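Side-chain contacts in amino acid ABC transporter, binding protein (Thermus thermophilus, PDB 3VV5), which binds (S)-2-aminoethyl-L-cysteine (L-thialysine) as the periplasmic substrate-binding component of an ABC transporter involved in taking this lysine analogue up: residues A[173-178]-A[184-189]; A[25-30]-A[95-100]; A[243-248]-A[254-259]. All coordinates share one frame; numbering follows the deposited sequence.

Contact 1. Residues A[173-178]-A[184-189]; sequences DALQDL and DTWITD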
loop_
_atom_site.group_PDB
_atom_site.type_symbol
_atom_site.label_atom_id
_atom_site.label_comp_id
_atom_site.label_asym_id
_atom_site.label_seq_id
_atom_site.Cartn_x
_atom_site.Cartn_y
_atom_site.Cartn_z
ATOM N N ASP A 173 1.042 -12.618 -6.832
ATOM C CA ASP A 173 0.650 -13.581 -7.852
ATOM C C ASP A 173 0.997 -13.043 -9.240
ATOM O O ASP A 173 1.307 -13.825 -10.148
ATOM C CB ASP A 173 -0.836 -13.951 -7.719
ATOM C CG ASP A 173 -1.124 -14.741 -6.449
ATOM O OD1 ASP A 173 -0.210 -15.451 -5.982
ATOM O OD2 ASP A 173 -2.255 -14.653 -5.927
ATOM N N ALA A 174 1.001 -11.715 -9.393
ATOM C CA ALA A 174 1.496 -11.108 -10.651
ATOM C C ALA A 174 2.994 -11.338 -10.838
ATOM O O ALA A 174 3.439 -11.655 -11.947
ATOM C CB ALA A 174 1.142 -9.620 -10.748
ATOM N N LEU A 175 3.769 -11.211 -9.756
ATOM C CA LEU A 175 5.211 -11.473 -9.823
ATOM C C LEU A 175 5.496 -12.918 -10.246
ATOM O O LEU A 175 6.378 -13.165 -11.085
ATOM C CB LEU A 175 5.902 -11.157 -8.490
ATOM C CG LEU A 175 7.294 -11.741 -8.246
ATOM C CD1 LEU A 175 8.364 -11.163 -9.224
ATOM C CD2 LEU A 175 7.690 -11.524 -6.780
ATOM N N GLN A 176 4.754 -13.865 -9.669
ATOM C CA GLN A 176 4.925 -15.260 -10.042
ATOM C C GLN A 176 4.689 -15.449 -11.551
ATOM O O GLN A 176 5.450 -16.156 -12.198
ATOM C CB GLN A 176 4.013 -16.174 -9.216
ATOM C CG GLN A 176 3.992 -17.645 -9.653
ATOM C CD GLN A 176 5.364 -18.319 -9.730
ATOM O OE1 GLN A 176 6.194 -18.202 -8.821
ATOM N NE2 GLN A 176 5.600 -19.047 -10.824
ATOM N N ASP A 177 3.656 -14.804 -12.100
ATOM C CA ASP A 177 3.359 -14.962 -13.537
ATOM C C ASP A 177 4.372 -14.293 -14.463
ATOM O O ASP A 177 4.609 -14.757 -15.582
ATOM C CB ASP A 177 1.928 -14.549 -13.864
ATOM C CG ASP A 177 0.960 -15.711 -13.759
ATOM O OD1 ASP A 177 1.399 -16.805 -13.347
ATOM O OD2 ASP A 177 -0.228 -15.543 -14.099
ATOM N N LEU A 178 4.986 -13.212 -13.985
ATOM C CA LEU A 178 6.120 -12.596 -14.682
ATOM C C LEU A 178 7.316 -13.553 -14.715
ATOM O O LEU A 178 7.965 -13.724 -15.753
ATOM C CB LEU A 178 6.509 -11.262 -14.037
ATOM C CG LEU A 178 7.772 -10.563 -14.550
ATOM C CD1 LEU A 178 7.552 -10.040 -15.973
ATOM C CD2 LEU A 178 8.204 -9.453 -13.591
ATOM N N ASP A 184 4.340 -10.249 -19.678
ATOM C CA ASP A 184 5.579 -9.586 -20.090
ATOM C C ASP A 184 6.098 -8.602 -19.049
ATOM O O ASP A 184 7.303 -8.338 -18.972
ATOM C CB ASP A 184 5.346 -8.810 -21.383
ATOM C CG ASP A 184 5.158 -9.717 -22.584
ATOM O OD1 ASP A 184 6.128 -10.422 -22.954
ATOM O OD2 ASP A 184 4.054 -9.705 -23.162
ATOM N N THR A 185 5.178 -8.049 -18.270
ATOM C CA THR A 185 5.472 -6.895 -17.420
ATOM C C THR A 185 4.551 -6.889 -16.205
ATOM O O THR A 185 3.383 -7.210 -16.316
ATOM C CB THR A 185 5.336 -5.587 -18.235
ATOM O OG1 THR A 185 6.462 -5.471 -19.125
ATOM C CG2 THR A 185 5.301 -4.338 -17.312
ATOM N N TRP A 186 5.105 -6.527 -15.043
ATOM C CA TRP A 186 4.356 -6.365 -13.804
ATOM C C TRP A 186 4.464 -4.898 -13.407
ATOM O O TRP A 186 5.572 -4.351 -13.393
ATOM C CB TRP A 186 5.022 -7.273 -12.753
ATOM C CG TRP A 186 4.569 -7.158 -11.325
ATOM C CD1 TRP A 186 3.298 -6.944 -10.851
ATOM C CD2 TRP A 186 5.410 -7.316 -10.174
ATOM N NE1 TRP A 186 3.307 -6.977 -9.455
ATOM C CE2 TRP A 186 4.591 -7.193 -9.026
ATOM C CE3 TRP A 186 6.785 -7.558 -10.008
ATOM C CZ2 TRP A 186 5.108 -7.290 -7.722
ATOM C CZ3 TRP A 186 7.298 -7.643 -8.715
ATOM C CH2 TRP A 186 6.459 -7.519 -7.590
ATOM N N ILE A 187 3.332 -4.231 -13.161
ATOM C CA ILE A 187 3.379 -2.847 -12.721
ATOM C C ILE A 187 3.045 -2.840 -11.251
ATOM O O ILE A 187 1.980 -3.315 -10.846
ATOM C CB ILE A 187 2.443 -1.895 -13.510
ATOM C CG1 ILE A 187 2.870 -1.815 -14.990
ATOM C CG2 ILE A 187 2.501 -0.484 -12.901
ATOM C CD1 ILE A 187 2.032 -0.832 -15.811
ATOM N N THR A 188 3.968 -2.316 -10.443
ATOM C CA THR A 188 3.799 -2.374 -9.001
ATOM C C THR A 188 4.537 -1.224 -8.354
ATOM O O THR A 188 5.099 -0.378 -9.040
ATOM C CB THR A 188 4.315 -3.748 -8.444
ATOM O OG1 THR A 188 3.925 -3.918 -7.075
ATOM C CG2 THR A 188 5.822 -3.852 -8.568
ATOM N N ASP A 189 4.572 -1.237 -7.024
ATOM C CA ASP A 189 5.255 -0.222 -6.232
ATOM C C ASP A 189 6.768 -0.370 -6.304
ATOM O O ASP A 189 7.287 -1.489 -6.219
ATOM C CB ASP A 189 4.777 -0.338 -4.789
ATOM C CG ASP A 189 5.459 0.631 -3.876
ATOM O OD1 ASP A 189 4.906 1.745 -3.643
ATOM O OD2 ASP A 189 6.545 0.265 -3.380
#
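Leu175 CB lies over one face of the Trp186 six-membered ring in a CH-pi contact, 3.8 Å from its centroid and 11° from the normal. Other apolar contacts surround it. The Leu175 CD1 branch reaches on to the rim, 3.7 Å from Trp186 CZ3. Ala174 meets the pyrrole side, where its single methyl fits close, CB 3.4 Å from Trp186 CD1. Leu178 covers the base of the tryptophan, CD2 lying 3.9 Å from Trp186 CB, while CD1 rests against the main chain at Asp184. With CG anti to the backbone N (chi1 172°), Trp186 lays its ring against Ala174 and Leu175; Thr188 CG2 covers the opposite face.

Polar interactions lie to the side. Trp186 NE1 donates a hydrogen bond to Asp171 OD1, and Thr188 OG1 bonds to OD2 of the same carboxylate, so Asp171 fixes the rotation of the ring and also holds Thr188.

Segments 173-178 and 185-189 run at 156°; helix 171-180 is the connection of a beta-alpha-beta crossover from strand 164-168 to 185-189, with 143-147 between them. Since no hydrogen bond spans the two segments, their union rests on shape and hydrophobic burial, with the buried indole N-H satisfied from the helix's first turn.

Contact 2. Residues A[25-30]-A[95-100]; sequences QVRSFE and RFDFVI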
loop_
_atom_site.group_PDB
_atom_site.type_symbol
_atom_site.label_atom_id
_atom_site.label_comp_id
_atom_site.label_asym_id
_atom_site.label_seq_id
_atom_site.Cartn_x
_atom_site.Cartn_y
_atom_site.Cartn_z
ATOM N N GLN A 25 -19.739 -0.119 12.811
ATOM C CA GLN A 25 -20.163 1.245 13.145
ATOM C C GLN A 25 -18.996 2.205 12.890
ATOM O O GLN A 25 -17.830 1.850 13.124
ATOM C CB GLN A 25 -20.612 1.360 14.609
ATOM C CG GLN A 25 -21.616 2.494 14.856
ATOM C CD GLN A 25 -21.191 3.450 15.978
ATOM O OE1 GLN A 25 -20.697 3.027 17.030
ATOM N NE2 GLN A 25 -21.397 4.751 15.752
ATOM N N VAL A 26 -19.301 3.404 12.402
ATOM C CA VAL A 26 -18.287 4.460 12.288
ATOM C C VAL A 26 -18.153 5.092 13.683
ATOM O O VAL A 26 -19.114 5.659 14.207
ATOM C CB VAL A 26 -18.654 5.501 11.203
ATOM C CG1 VAL A 26 -17.539 6.543 11.023
ATOM C CG2 VAL A 26 -18.955 4.815 9.871
ATOM N N ARG A 27 -16.980 4.956 14.299
ATOM C CA ARG A 27 -16.781 5.420 15.666
ATOM C C ARG A 27 -15.889 6.656 15.706
ATOM O O ARG A 27 -14.854 6.706 15.056
ATOM C CB ARG A 27 -16.168 4.321 16.543
ATOM C CG ARG A 27 -16.851 2.947 16.506
ATOM C CD ARG A 27 -16.340 2.053 17.655
ATOM N NE ARG A 27 -14.965 1.610 17.433
ATOM C CZ ARG A 27 -14.127 1.207 18.388
ATOM N NH1 ARG A 27 -12.898 0.822 18.067
ATOM N NH2 ARG A 27 -14.502 1.189 19.664
ATOM N N SER A 28 -16.291 7.653 16.489
ATOM C CA SER A 28 -15.462 8.834 16.705
ATOM C C SER A 28 -14.283 8.472 17.602
ATOM O O SER A 28 -14.301 7.433 18.277
ATOM C CB SER A 28 -16.284 9.917 17.390
ATOM O OG SER A 28 -16.381 9.586 18.763
ATOM N N PHE A 29 -13.282 9.351 17.646
ATOM C CA PHE A 29 -12.076 9.097 18.428
ATOM C C PHE A 29 -12.368 8.909 19.917
ATOM O O PHE A 29 -11.791 8.032 20.572
ATOM C CB PHE A 29 -11.045 10.220 18.249
ATOM C CG PHE A 29 -9.824 10.036 19.104
ATOM C CD1 PHE A 29 -8.957 8.975 18.872
ATOM C CD2 PHE A 29 -9.568 10.896 20.172
ATOM C CE1 PHE A 29 -7.834 8.759 19.688
ATOM C CE2 PHE A 29 -8.455 10.716 20.986
ATOM C CZ PHE A 29 -7.582 9.634 20.749
ATOM N N GLU A 30 -13.230 9.777 20.446
ATOM C CA GLU A 30 -13.677 9.708 21.834
ATOM C C GLU A 30 -14.310 8.323 22.166
ATOM O O GLU A 30 -13.998 7.698 23.196
ATOM C CB GLU A 30 -14.604 10.908 22.160
ATOM C CG GLU A 30 -15.538 11.435 20.990
ATOM C CD GLU A 30 -15.075 12.769 20.336
ATOM O OE1 GLU A 30 -14.779 13.742 21.063
ATOM O OE2 GLU A 30 -15.033 12.865 19.093
ATOM N N ARG A 95 -16.570 -1.646 9.580
ATOM C CA ARG A 95 -15.892 -2.896 9.968
ATOM C C ARG A 95 -14.576 -2.619 10.708
ATOM O O ARG A 95 -14.200 -3.348 11.633
ATOM C CB ARG A 95 -15.672 -3.797 8.730
ATOM C CG ARG A 95 -14.825 -5.067 8.979
ATOM C CD ARG A 95 -15.638 -6.200 9.569
ATOM N NE ARG A 95 -14.865 -7.408 9.905
ATOM C CZ ARG A 95 -14.538 -8.377 9.048
ATOM N NH1 ARG A 95 -14.868 -8.288 7.769
ATOM N NH2 ARG A 95 -13.860 -9.440 9.471
ATOM N N PHE A 96 -13.876 -1.566 10.303
ATOM C CA PHE A 96 -12.677 -1.123 11.017
ATOM C C PHE A 96 -12.780 0.388 11.202
ATOM O O PHE A 96 -13.578 1.048 10.524
ATOM C CB PHE A 96 -11.368 -1.437 10.267
ATOM C CG PHE A 96 -11.519 -2.260 9.003
ATOM C CD1 PHE A 96 -11.447 -3.643 9.041
ATOM C CD2 PHE A 96 -11.641 -1.636 7.764
ATOM C CE1 PHE A 96 -11.529 -4.405 7.864
ATOM C CE2 PHE A 96 -11.731 -2.391 6.588
ATOM C CZ PHE A 96 -11.680 -3.768 6.638
ATOM N N ASP A 97 -11.963 0.940 12.094
ATOM C CA ASP A 97 -11.965 2.385 12.353
ATOM C C ASP A 97 -11.100 3.152 11.361
ATOM O O ASP A 97 -11.450 4.264 10.931
ATOM C CB ASP A 97 -11.502 2.664 13.785
ATOM C CG ASP A 97 -12.363 1.982 14.797
ATOM O OD1 ASP A 97 -13.600 2.174 14.730
ATOM O OD2 ASP A 97 -11.821 1.241 15.643
ATOM N N PHE A 98 -9.971 2.554 10.990
ATOM C CA PHE A 98 -9.164 3.081 9.899
ATOM C C PHE A 98 -8.452 1.979 9.136
ATOM O O PHE A 98 -8.353 0.835 9.598
ATOM C CB PHE A 98 -8.202 4.210 10.329
ATOM C CG PHE A 98 -6.907 3.759 11.010
ATOM C CD1 PHE A 98 -5.705 3.699 10.287
ATOM C CD2 PHE A 98 -6.875 3.504 12.389
ATOM C CE1 PHE A 98 -4.490 3.322 10.920
ATOM C CE2 PHE A 98 -5.658 3.154 13.059
ATOM C CZ PHE A 98 -4.471 3.057 12.322
ATOM N N VAL A 99 -7.955 2.361 7.972
ATOM C CA VAL A 99 -7.251 1.440 7.103
ATOM C C VAL A 99 -5.850 2.003 6.833
ATOM O O VAL A 99 -5.692 3.202 6.552
ATOM C CB VAL A 99 -8.025 1.247 5.769
ATOM C CG1 VAL A 99 -7.179 0.496 4.714
ATOM C CG2 VAL A 99 -9.333 0.505 6.007
ATOM N N ILE A 100 -4.844 1.131 6.918
ATOM C CA ILE A 100 -3.485 1.449 6.456
ATOM C C ILE A 100 -2.998 0.286 5.638
ATOM O O ILE A 100 -2.661 -0.774 6.177
ATOM C CB ILE A 100 -2.522 1.839 7.635
ATOM C CG1 ILE A 100 -1.156 2.333 7.111
ATOM C CG2 ILE A 100 -2.411 0.713 8.702
ATOM C CD1 ILE A 100 -0.310 2.957 8.244
#
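OD2 of Asp97 is gripped from two directions: Arg27 NH1 donates to it at 2.7 Å, and the backbone N of Arg39 donates as well. The other carboxylate oxygen, Asp97 OD1, accepts from Arg27 NE at 3.1 Å. Arginine therefore holds aspartate side-on, NE and NH1 each facing one oxygen, in a two-pronged salt bridge whose bonds are both nearly straight, 163° at NH1 and 161° at NE. Both oxygens are met on their syn side and lie close to the guanidinium plane, although the two flat groups are twisted 34° against each other.

The arginine chain bends at chi3, which turns NE and NH1 together onto the carboxylate. Its aliphatic part runs alongside the same acid, with Arg27 CG 3.8 Å from Asp97 OD1. NH1 also reaches the carbonyl O of Glu37, and NH2 bonds to Ser35 OG. Arginine suits this buried place because its planar group, with several N-H bonds, can meet both carboxylate oxygens and these two further acceptors. Aspartate suits the other side because its short stem keeps the carboxylate near its own main chain, where Arg39 N can reach it and Leu228 and Ile38 pack against it.

Directly after Arg27 comes Ser28, the N-cap of helix 29-35. The salt bridge thus fastens segment 25-30, just where the first helix begins, to the turn leading into strand 98-100, which runs parallel to strand 37-42 in the alpha/beta lobe characteristic of family 3 solute-binding proteins.

Contact 3. Residues A[243-248]-A[254-259]; sequences GTYARI and GEDVRC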
loop_
_atom_site.group_PDB
_atom_site.type_symbol
_atom_site.label_atom_id
_atom_site.label_comp_id
_atom_site.label_asym_id
_atom_site.label_seq_id
_atom_site.Cartn_x
_atom_site.Cartn_y
_atom_site.Cartn_z
ATOM N N GLY A 243 11.044 11.312 16.098
ATOM C CA GLY A 243 12.047 10.341 15.682
ATOM C C GLY A 243 11.519 8.946 15.394
ATOM O O GLY A 243 12.223 8.139 14.795
ATOM N N THR A 244 10.295 8.655 15.833
ATOM C CA THR A 244 9.704 7.336 15.636
ATOM C C THR A 244 9.548 7.011 14.153
ATOM O O THR A 244 9.880 5.910 13.707
ATOM C CB THR A 244 8.327 7.209 16.335
ATOM O OG1 THR A 244 8.526 7.073 17.753
ATOM C CG2 THR A 244 7.569 5.989 15.823
ATOM N N TYR A 245 9.033 7.966 13.396
ATOM C CA TYR A 245 8.827 7.713 11.962
ATOM C C TYR A 245 10.154 7.366 11.261
ATOM O O TYR A 245 10.232 6.397 10.497
ATOM C CB TYR A 245 8.161 8.907 11.297
ATOM C CG TYR A 245 7.879 8.632 9.843
ATOM C CD1 TYR A 245 8.906 8.700 8.906
ATOM C CD2 TYR A 245 6.591 8.283 9.405
ATOM C CE1 TYR A 245 8.694 8.431 7.576
ATOM C CE2 TYR A 245 6.359 8.014 8.033
ATOM C CZ TYR A 245 7.426 8.092 7.139
ATOM O OH TYR A 245 7.276 7.832 5.787
ATOM N N ALA A 246 11.185 8.171 11.529
ATOM C CA ALA A 246 12.521 7.938 11.017
ATOM C C ALA A 246 13.039 6.546 11.361
ATOM O O ALA A 246 13.554 5.866 10.480
ATOM C CB ALA A 246 13.503 9.025 11.520
ATOM N N ARG A 247 12.921 6.131 12.631
ATOM C CA ARG A 247 13.400 4.807 13.065
ATOM C C ARG A 247 12.704 3.663 12.308
ATOM O O ARG A 247 13.319 2.643 11.955
ATOM C CB ARG A 247 13.185 4.593 14.585
ATOM C CG ARG A 247 13.520 3.138 14.985
ATOM C CD ARG A 247 12.908 2.596 16.256
ATOM N NE ARG A 247 11.475 2.743 16.430
ATOM C CZ ARG A 247 10.583 1.751 16.361
ATOM N NH1 ARG A 247 10.959 0.500 16.062
ATOM N NH2 ARG A 247 9.299 2.027 16.572
ATOM N N ILE A 248 11.400 3.814 12.102
ATOM C CA ILE A 248 10.634 2.749 11.452
ATOM C C ILE A 248 10.933 2.723 9.956
ATOM O O ILE A 248 11.055 1.649 9.371
ATOM C CB ILE A 248 9.118 2.885 11.734
ATOM C CG1 ILE A 248 8.831 2.607 13.216
ATOM C CG2 ILE A 248 8.298 1.972 10.804
ATOM C CD1 ILE A 248 7.345 2.897 13.657
ATOM N N GLY A 254 16.028 1.512 5.087
ATOM C CA GLY A 254 17.386 2.064 5.208
ATOM C C GLY A 254 17.458 3.504 4.720
ATOM O O GLY A 254 18.541 4.033 4.452
ATOM N N GLU A 255 16.287 4.128 4.590
ATOM C CA GLU A 255 16.159 5.505 4.146
ATOM C C GLU A 255 14.814 6.050 4.643
ATOM O O GLU A 255 13.965 5.282 5.105
ATOM C CB GLU A 255 16.253 5.588 2.611
ATOM C CG GLU A 255 15.112 4.876 1.852
ATOM C CD GLU A 255 15.306 4.866 0.343
ATOM O OE1 GLU A 255 15.971 3.946 -0.175
ATOM O OE2 GLU A 255 14.779 5.774 -0.327
ATOM N N ASP A 256 14.634 7.368 4.561
ATOM C CA ASP A 256 13.401 7.995 5.005
ATOM C C ASP A 256 12.499 8.143 3.798
ATOM O O ASP A 256 12.839 8.825 2.823
ATOM C CB ASP A 256 13.673 9.347 5.680
ATOM C CG ASP A 256 12.498 9.830 6.516
ATOM O OD1 ASP A 256 12.670 10.027 7.750
ATOM O OD2 ASP A 256 11.401 9.998 5.943
ATOM N N VAL A 257 11.361 7.461 3.849
ATOM C CA VAL A 257 10.451 7.417 2.725
ATOM C C VAL A 257 9.281 8.408 2.822
ATOM O O VAL A 257 8.320 8.281 2.061
ATOM C CB VAL A 257 9.927 5.973 2.494
ATOM C CG1 VAL A 257 11.070 5.065 2.128
ATOM C CG2 VAL A 257 9.141 5.444 3.733
ATOM N N ARG A 258 9.361 9.391 3.724
ATOM C CA ARG A 258 8.255 10.373 3.899
ATOM C C ARG A 258 8.071 11.266 2.678
ATOM O O ARG A 258 8.998 11.446 1.901
ATOM C CB ARG A 258 8.446 11.239 5.163
ATOM C CG ARG A 258 9.459 12.397 5.041
ATOM C CD ARG A 258 9.667 13.118 6.393
ATOM N NE ARG A 258 10.343 12.277 7.379
ATOM C CZ ARG A 258 10.470 12.564 8.678
ATOM N NH1 ARG A 258 9.958 13.679 9.176
ATOM N NH2 ARG A 258 11.114 11.729 9.481
ATOM N N CYS A 259 6.867 11.794 2.495
ATOM C CA CYS A 259 6.631 12.750 1.421
ATOM C C CYS A 259 7.492 13.976 1.680
ATOM O O CYS A 259 7.554 14.462 2.814
ATOM C CB CYS A 259 5.157 13.092 1.305
ATOM S SG CYS A 259 4.266 11.657 0.627
#
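Tyr245 presents the edge of its ring to the carboxylate of Asp256, CE1 lying 3.5 Å from OD2, with the two planes only 26° apart. An oxygen near the ring plane meets the slightly positive C-H rim rather than the electron-rich face. The guanidinium of Arg258 is turned much more steeply, 72° to the ring, and approaches obliquely: its NH2 is 3.8 Å from Tyr245 CD1, while Arg258 CB lies 3.7 Å from Tyr245 CE1. A chi1 of -177° swings the tyrosine ring out from the helix, so that its hydroxyl reaches over the Val257-Arg258 main chain, with Val257 CG2 nearby; OH itself is hydrogen-bonded to the carbonyl O of His119.

Asp256 and Arg258 are locked together within the tail. Arg258 NE bonds to Asp256 OD2 and NH2 to OD1, both at 2.9 Å, and Arg258 N also donates to OD2 at 3.1 Å, closing an Asx turn. Aspartate fits because its short arm can serve main chain and side chain at once. Replacing Asp256 with an alanine is likely to leave the Arg258 guanidinium without its countercharge and free to swing from the ring, and to undo the turn. Ala246, small enough to let the ion pair lie close, borders it on the helix side.

Chemically, the paired charges probably offset each other, so the tyrosine can pack beside them without a hydrogen bond across the segments.

From the N terminus, contact 2 comes first and closes the longest loop: 64 residues separate 25-30 from 95-100, bringing segment 25-30 onto the lobe that holds strands 37-42 and 98-100. Contact 1 then joins helix 171-180 to strand 185-189, on the opposite side of the chain's centre, although both contacts reach the same mixed sheet. Contact 3 folds the C-terminal tail onto helix 244-253; the Cys121-Cys259 disulfide ties that tail to strand 120-129. In contacts 1 and 3 five residues separate the segments; in contact 3 all five are helical. The three follow in series, neither nesting nor crossing, and none touches another; the centres of contacts 1 and 2 are 33 Å apart.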